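Local coordinates for protein N-acetylcysteine deacetylase (Bacillus subtilis, PDB 1YSJ) that probably deacetylates N-acetylcysteine to cysteine and acetate with a pair of divalent metal ions, in a pathway that salvages sulfur from S-(2-succino)cysteine, at residues A[180-194]-A[361-373]. The protein carries 1 engineered substitution. Numbering follows the deposited sequence.
Sequences GMHNKPDLPVGTIGV and FFVWMGTNGTEEW. With NI (nickel (II) ion), chain C.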
loop_
_atom_site.group_PDB
_atom_site.type_symbol
_atom_site.label_atom_id
_atom_site.label_comp_id
_atom_site.label_asym_id
_atom_site.label_seq_id
_atom_site.Cartn_x
_atom_site.Cartn_y
_atom_site.Cartn_z
ATOM N N GLY A 180 -1.965 18.419 36.325
ATOM C CA GLY A 180 -3.053 17.912 35.511
ATOM C C GLY A 180 -3.468 16.520 35.924
ATOM O O GLY A 180 -2.809 15.873 36.736
HETATM N N MSE A 181 -4.580 16.066 35.367
HETATM C CA MSE A 181 -5.058 14.732 35.637
HETATM C C MSE A 181 -5.530 14.084 34.354
HETATM O O MSE A 181 -5.831 14.762 33.368
HETATM C CB MSE A 181 -6.210 14.768 36.647
HETATM C CG MSE A 181 -7.596 14.658 36.022
HETATM SE SE MSE A 181 -9.037 15.005 37.261
HETATM C CE MSE A 181 -9.229 16.865 36.933
ATOM N N HIS A 182 -5.582 12.758 34.376
ATOM C CA HIS A 182 -6.444 12.048 33.463
ATOM C C HIS A 182 -7.226 11.000 34.235
ATOM O O HIS A 182 -6.668 10.292 35.078
ATOM C CB HIS A 182 -5.670 11.411 32.315
ATOM C CG HIS A 182 -6.491 11.250 31.076
ATOM N ND1 HIS A 182 -7.504 10.321 30.970
ATOM C CD2 HIS A 182 -6.471 11.923 29.901
ATOM C CE1 HIS A 182 -8.068 10.423 29.780
ATOM N NE2 HIS A 182 -7.459 11.387 29.111
ATOM N N ASN A 183 -8.523 10.921 33.952
ATOM C CA ASN A 183 -9.368 9.883 34.522
ATOM C C ASN A 183 -8.796 8.513 34.175
ATOM O O ASN A 183 -8.256 8.316 33.085
ATOM C CB ASN A 183 -10.815 10.022 34.029
ATOM C CG ASN A 183 -10.974 9.651 32.565
ATOM O OD1 ASN A 183 -11.140 8.481 32.221
ATOM N ND2 ASN A 183 -10.920 10.648 31.697
ATOM N N LYS A 184 -8.895 7.585 35.116
ATOM C CA LYS A 184 -8.390 6.239 34.923
ATOM C C LYS A 184 -9.496 5.257 35.303
ATOM O O LYS A 184 -9.716 5.000 36.488
ATOM C CB LYS A 184 -7.126 6.016 35.757
ATOM C CG LYS A 184 -6.192 4.919 35.240
ATOM C CD LYS A 184 -5.443 5.372 33.986
ATOM C CE LYS A 184 -4.283 4.448 33.644
ATOM N NZ LYS A 184 -4.734 3.169 33.059
ATOM N N PRO A 185 -10.211 4.726 34.292
ATOM C CA PRO A 185 -11.386 3.865 34.505
ATOM C C PRO A 185 -11.125 2.607 35.334
ATOM O O PRO A 185 -12.042 2.115 35.995
ATOM C CB PRO A 185 -11.823 3.490 33.079
ATOM C CG PRO A 185 -10.656 3.824 32.199
ATOM C CD PRO A 185 -9.946 4.950 32.858
ATOM N N ASP A 186 -9.892 2.105 35.305
ATOM C CA ASP A 186 -9.533 0.867 36.005
ATOM C C ASP A 186 -9.217 1.069 37.490
ATOM O O ASP A 186 -9.052 0.099 38.232
ATOM C CB ASP A 186 -8.365 0.160 35.303
ATOM C CG ASP A 186 -7.194 1.087 35.037
ATOM O OD1 ASP A 186 -6.129 0.894 35.661
ATOM O OD2 ASP A 186 -7.339 2.013 34.205
ATOM N N LEU A 187 -9.129 2.328 37.916
ATOM C CA LEU A 187 -8.890 2.660 39.322
ATOM C C LEU A 187 -10.195 3.033 40.027
ATOM O O LEU A 187 -11.113 3.547 39.391
ATOM C CB LEU A 187 -7.862 3.794 39.444
ATOM C CG LEU A 187 -6.406 3.498 39.077
ATOM C CD1 LEU A 187 -5.574 4.761 39.192
ATOM C CD2 LEU A 187 -5.813 2.382 39.944
ATOM N N PRO A 188 -10.287 2.774 41.343
ATOM C CA PRO A 188 -11.537 3.085 42.034
ATOM C C PRO A 188 -11.657 4.558 42.429
ATOM O O PRO A 188 -10.655 5.271 42.479
ATOM C CB PRO A 188 -11.478 2.194 43.281
ATOM C CG PRO A 188 -10.026 2.008 43.554
ATOM C CD PRO A 188 -9.281 2.189 42.252
ATOM N N VAL A 189 -12.884 4.993 42.700
ATOM C CA VAL A 189 -13.165 6.348 43.181
ATOM C C VAL A 189 -12.495 6.577 44.538
ATOM O O VAL A 189 -12.592 5.737 45.439
ATOM C CB VAL A 189 -14.697 6.598 43.289
ATOM C CG1 VAL A 189 -14.999 7.963 43.912
ATOM C CG2 VAL A 189 -15.351 6.483 41.922
ATOM N N GLY A 190 -11.813 7.714 44.667
ATOM C CA GLY A 190 -11.085 8.054 45.885
ATOM C C GLY A 190 -9.602 7.740 45.787
ATOM O O GLY A 190 -8.844 8.004 46.721
ATOM N N THR A 191 -9.196 7.176 44.651
ATOM C CA THR A 191 -7.811 6.785 44.417
ATOM C C THR A 191 -7.144 7.647 43.340
ATOM O O THR A 191 -7.697 7.851 42.259
ATOM C CB THR A 191 -7.707 5.285 44.059
ATOM O OG1 THR A 191 -8.261 4.504 45.125
ATOM C CG2 THR A 191 -6.255 4.870 43.848
ATOM N N ILE A 192 -5.952 8.145 43.665
ATOM C CA ILE A 192 -5.139 8.974 42.776
ATOM C C ILE A 192 -3.846 8.213 42.433
ATOM O O ILE A 192 -3.148 7.724 43.326
ATOM C CB ILE A 192 -4.826 10.362 43.430
ATOM C CG1 ILE A 192 -6.107 11.192 43.606
ATOM C CG2 ILE A 192 -3.834 11.169 42.600
ATOM C CD1 ILE A 192 -6.764 11.089 44.969
ATOM N N GLY A 193 -3.550 8.094 41.139
ATOM C CA GLY A 193 -2.359 7.382 40.665
ATOM C C GLY A 193 -1.144 8.288 40.606
ATOM O O GLY A 193 -1.158 9.307 39.916
ATOM N N VAL A 194 -0.085 7.904 41.315
ATOM C CA VAL A 194 1.063 8.779 41.547
ATOM C C VAL A 194 2.412 8.094 41.272
ATOM O O VAL A 194 2.717 7.054 41.860
ATOM C CB VAL A 194 1.035 9.338 43.011
ATOM C CG1 VAL A 194 2.325 10.056 43.358
ATOM C CG2 VAL A 194 -0.155 10.274 43.219
ATOM N N PHE A 361 3.466 17.905 37.255
ATOM C CA PHE A 361 2.999 16.624 37.767
ATOM C C PHE A 361 1.613 16.262 37.223
ATOM O O PHE A 361 0.670 17.048 37.307
ATOM C CB PHE A 361 2.993 16.624 39.298
ATOM C CG PHE A 361 3.298 15.287 39.902
ATOM C CD1 PHE A 361 4.616 14.912 40.163
ATOM C CD2 PHE A 361 2.275 14.396 40.210
ATOM C CE1 PHE A 361 4.911 13.673 40.722
ATOM C CE2 PHE A 361 2.562 13.146 40.771
ATOM C CZ PHE A 361 3.880 12.787 41.024
ATOM N N PHE A 362 1.506 15.054 36.680
ATOM C CA PHE A 362 0.281 14.565 36.069
ATOM C C PHE A 362 -0.148 13.283 36.774
ATOM O O PHE A 362 0.640 12.343 36.895
ATOM C CB PHE A 362 0.543 14.300 34.584
ATOM C CG PHE A 362 -0.700 14.128 33.751
ATOM C CD1 PHE A 362 -1.435 15.235 33.336
ATOM C CD2 PHE A 362 -1.108 12.861 33.346
ATOM C CE1 PHE A 362 -2.576 15.080 32.544
ATOM C CE2 PHE A 362 -2.246 12.691 32.555
ATOM C CZ PHE A 362 -2.978 13.801 32.152
ATOM N N VAL A 363 -1.392 13.241 37.240
ATOM C CA VAL A 363 -1.875 12.085 38.007
ATOM C C VAL A 363 -3.046 11.346 37.351
ATOM O O VAL A 363 -3.791 11.924 36.552
ATOM C CB VAL A 363 -2.270 12.473 39.459
ATOM C CG1 VAL A 363 -1.064 12.977 40.228
ATOM C CG2 VAL A 363 -3.401 13.506 39.474
ATOM N N TRP A 364 -3.196 10.066 37.700
ATOM C CA TRP A 364 -4.396 9.309 37.355
ATOM C C TRP A 364 -5.492 9.613 38.369
ATOM O O TRP A 364 -5.251 9.574 39.577
ATOM C CB TRP A 364 -4.145 7.797 37.353
ATOM C CG TRP A 364 -3.137 7.252 36.358
ATOM C CD1 TRP A 364 -2.251 6.231 36.579
ATOM C CD2 TRP A 364 -2.931 7.665 34.992
ATOM N NE1 TRP A 364 -1.506 5.989 35.449
ATOM C CE2 TRP A 364 -1.898 6.854 34.462
ATOM C CE3 TRP A 364 -3.513 8.638 34.170
ATOM C CZ2 TRP A 364 -1.438 6.985 33.147
ATOM C CZ3 TRP A 364 -3.050 8.773 32.863
ATOM C CH2 TRP A 364 -2.022 7.949 32.366
HETATM N N MSE A 365 -6.691 9.912 37.880
HETATM C CA MSE A 365 -7.853 10.062 38.744
HETATM C C MSE A 365 -8.753 8.833 38.598
HETATM O O MSE A 365 -9.350 8.618 37.541
HETATM C CB MSE A 365 -8.616 11.344 38.390
HETATM C CG MSE A 365 -9.741 11.731 39.364
HETATM SE SE MSE A 365 -9.174 11.988 41.231
HETATM C CE MSE A 365 -7.739 13.347 40.980
ATOM N N GLY A 366 -8.836 8.025 39.652
ATOM C CA GLY A 366 -9.707 6.851 39.656
ATOM C C GLY A 366 -11.153 7.238 39.408
ATOM O O GLY A 366 -11.669 8.154 40.048
ATOM N N THR A 367 -11.804 6.559 38.467
ATOM C CA THR A 367 -13.196 6.875 38.127
ATOM C C THR A 367 -14.106 5.654 38.038
ATOM O O THR A 367 -15.270 5.784 37.670
ATOM C CB THR A 367 -13.319 7.687 36.809
ATOM O OG1 THR A 367 -12.579 7.036 35.768
ATOM C CG2 THR A 367 -12.812 9.119 36.992
ATOM N N ASN A 368 -13.578 4.477 38.372
ATOM C CA ASN A 368 -14.364 3.244 38.383
ATOM C C ASN A 368 -15.234 3.106 37.125
ATOM O O ASN A 368 -16.466 3.055 37.203
ATOM C CB ASN A 368 -15.200 3.165 39.675
ATOM C CG ASN A 368 -16.074 1.916 39.751
ATOM O OD1 ASN A 368 -17.257 2.003 40.090
ATOM N ND2 ASN A 368 -15.499 0.755 39.439
ATOM N N GLY A 369 -14.573 3.068 35.969
ATOM C CA GLY A 369 -15.246 2.952 34.675
ATOM C C GLY A 369 -15.483 1.517 34.244
ATOM O O GLY A 369 -15.179 0.578 34.984
ATOM N N THR A 370 -16.028 1.351 33.040
ATOM C CA THR A 370 -16.374 0.029 32.501
ATOM C C THR A 370 -15.602 -0.278 31.223
ATOM O O THR A 370 -15.293 -1.438 30.935
ATOM C CB THR A 370 -17.880 -0.081 32.180
ATOM O OG1 THR A 370 -18.269 1.016 31.337
ATOM C CG2 THR A 370 -18.711 -0.075 33.459
ATOM N N GLU A 371 -15.320 0.766 30.449
ATOM C CA GLU A 371 -14.575 0.640 29.201
ATOM C C GLU A 371 -13.339 1.538 29.227
ATOM O O GLU A 371 -13.242 2.465 30.040
ATOM C CB GLU A 371 -15.459 0.999 28.001
ATOM C CG GLU A 371 -16.803 0.261 27.924
ATOM C CD GLU A 371 -16.685 -1.209 27.526
ATOM O OE1 GLU A 371 -17.661 -1.960 27.751
ATOM O OE2 GLU A 371 -15.632 -1.619 26.987
ATOM N N GLU A 372 -12.396 1.258 28.336
ATOM C CA GLU A 372 -11.196 2.076 28.221
ATOM C C GLU A 372 -11.467 3.355 27.416
ATOM O O GLU A 372 -12.517 3.486 26.768
ATOM C CB GLU A 372 -10.037 1.265 27.630
ATOM C CG GLU A 372 -10.301 0.633 26.273
ATOM C CD GLU A 372 -9.193 -0.323 25.844
ATOM O OE1 GLU A 372 -8.717 -1.112 26.692
ATOM O OE2 GLU A 372 -8.805 -0.288 24.655
ATOM N N TRP A 373 -10.526 4.296 27.472
ATOM C CA TRP A 373 -10.657 5.553 26.739
ATOM C C TRP A 373 -11.018 5.310 25.270
ATOM O O TRP A 373 -10.518 4.363 24.648
ATOM C CB TRP A 373 -9.369 6.378 26.830
ATOM C CG TRP A 373 -8.880 6.654 28.234
ATOM C CD1 TRP A 373 -9.642 6.929 29.339
ATOM C CD2 TRP A 373 -7.515 6.709 28.668
ATOM N NE1 TRP A 373 -8.834 7.138 30.435
ATOM C CE2 TRP A 373 -7.526 7.011 30.051
ATOM C CE3 TRP A 373 -6.284 6.535 28.023
ATOM C CZ2 TRP A 373 -6.351 7.142 30.800
ATOM C CZ3 TRP A 373 -5.116 6.664 28.770
ATOM C CH2 TRP A 373 -5.160 6.964 30.145
HETATM NI NI NI C . -8.083 12.329 27.228
HETATM O O HOH W 1 -13.491 6.838 33.443
HETATM O O HOH W 2 -13.175 -0.099 37.641
HETATM O O HOH W 3 -10.492 9.161 42.311
HETATM O O HOH W 4 1.282 10.178 38.501
HETATM O O HOH W 5 -6.812 11.897 25.906
HETATM O O HOH W 6 -6.540 13.946 27.652
#
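Trp373 packs across the end of strand 180-184, one face of its indole taking His182 CE1 3.4 Å above the plane, while Pro185 CD abuts NE1. The two rings of His182 and Trp373 meet obliquely, planes 56° apart. Trp373 NE1 gives a bent hydrogen bond to Asn183 O (3.0 Å), approaching from above the carbonyl plane; that same oxygen takes an almost straight bond from His182 ND1, on a lone pair. This bond and the nickel ion, 2.2 Å from His182 NE2, hold the imidazole at its two nitrogens; Cys122 and His124 also bind the metal. Were Trp373 cut back to an alanine, the imidazole would probably lose its cover on this side and Asn183 O its second donor. On the same side of the sheet, Lys184 bends at chi2 (74°) and lays its aliphatic chain over the Trp364 indole, CE 3.6 Å from the centroid of the five-membered ring, a CH-pi contact over the face. Beyond it Leu187 CD1 meets Trp364 CB, and Gly193, having no side chain, lets that CB settle against its CA. The other side carries Met181, whose SE fits against Met365 CB (both are selenomethionines), and Ile192, whose CG2 meets Val363 CB and CG1 Met365 CE; helices 124-139 and 384-402 close over this layer. Strand 361-366 thus runs between parallel 180-184 and antiparallel 191-194 in the mixed sheet of the M20 catalytic domain, whose strand 180-184 delivers a histidine to the dinuclear metal site.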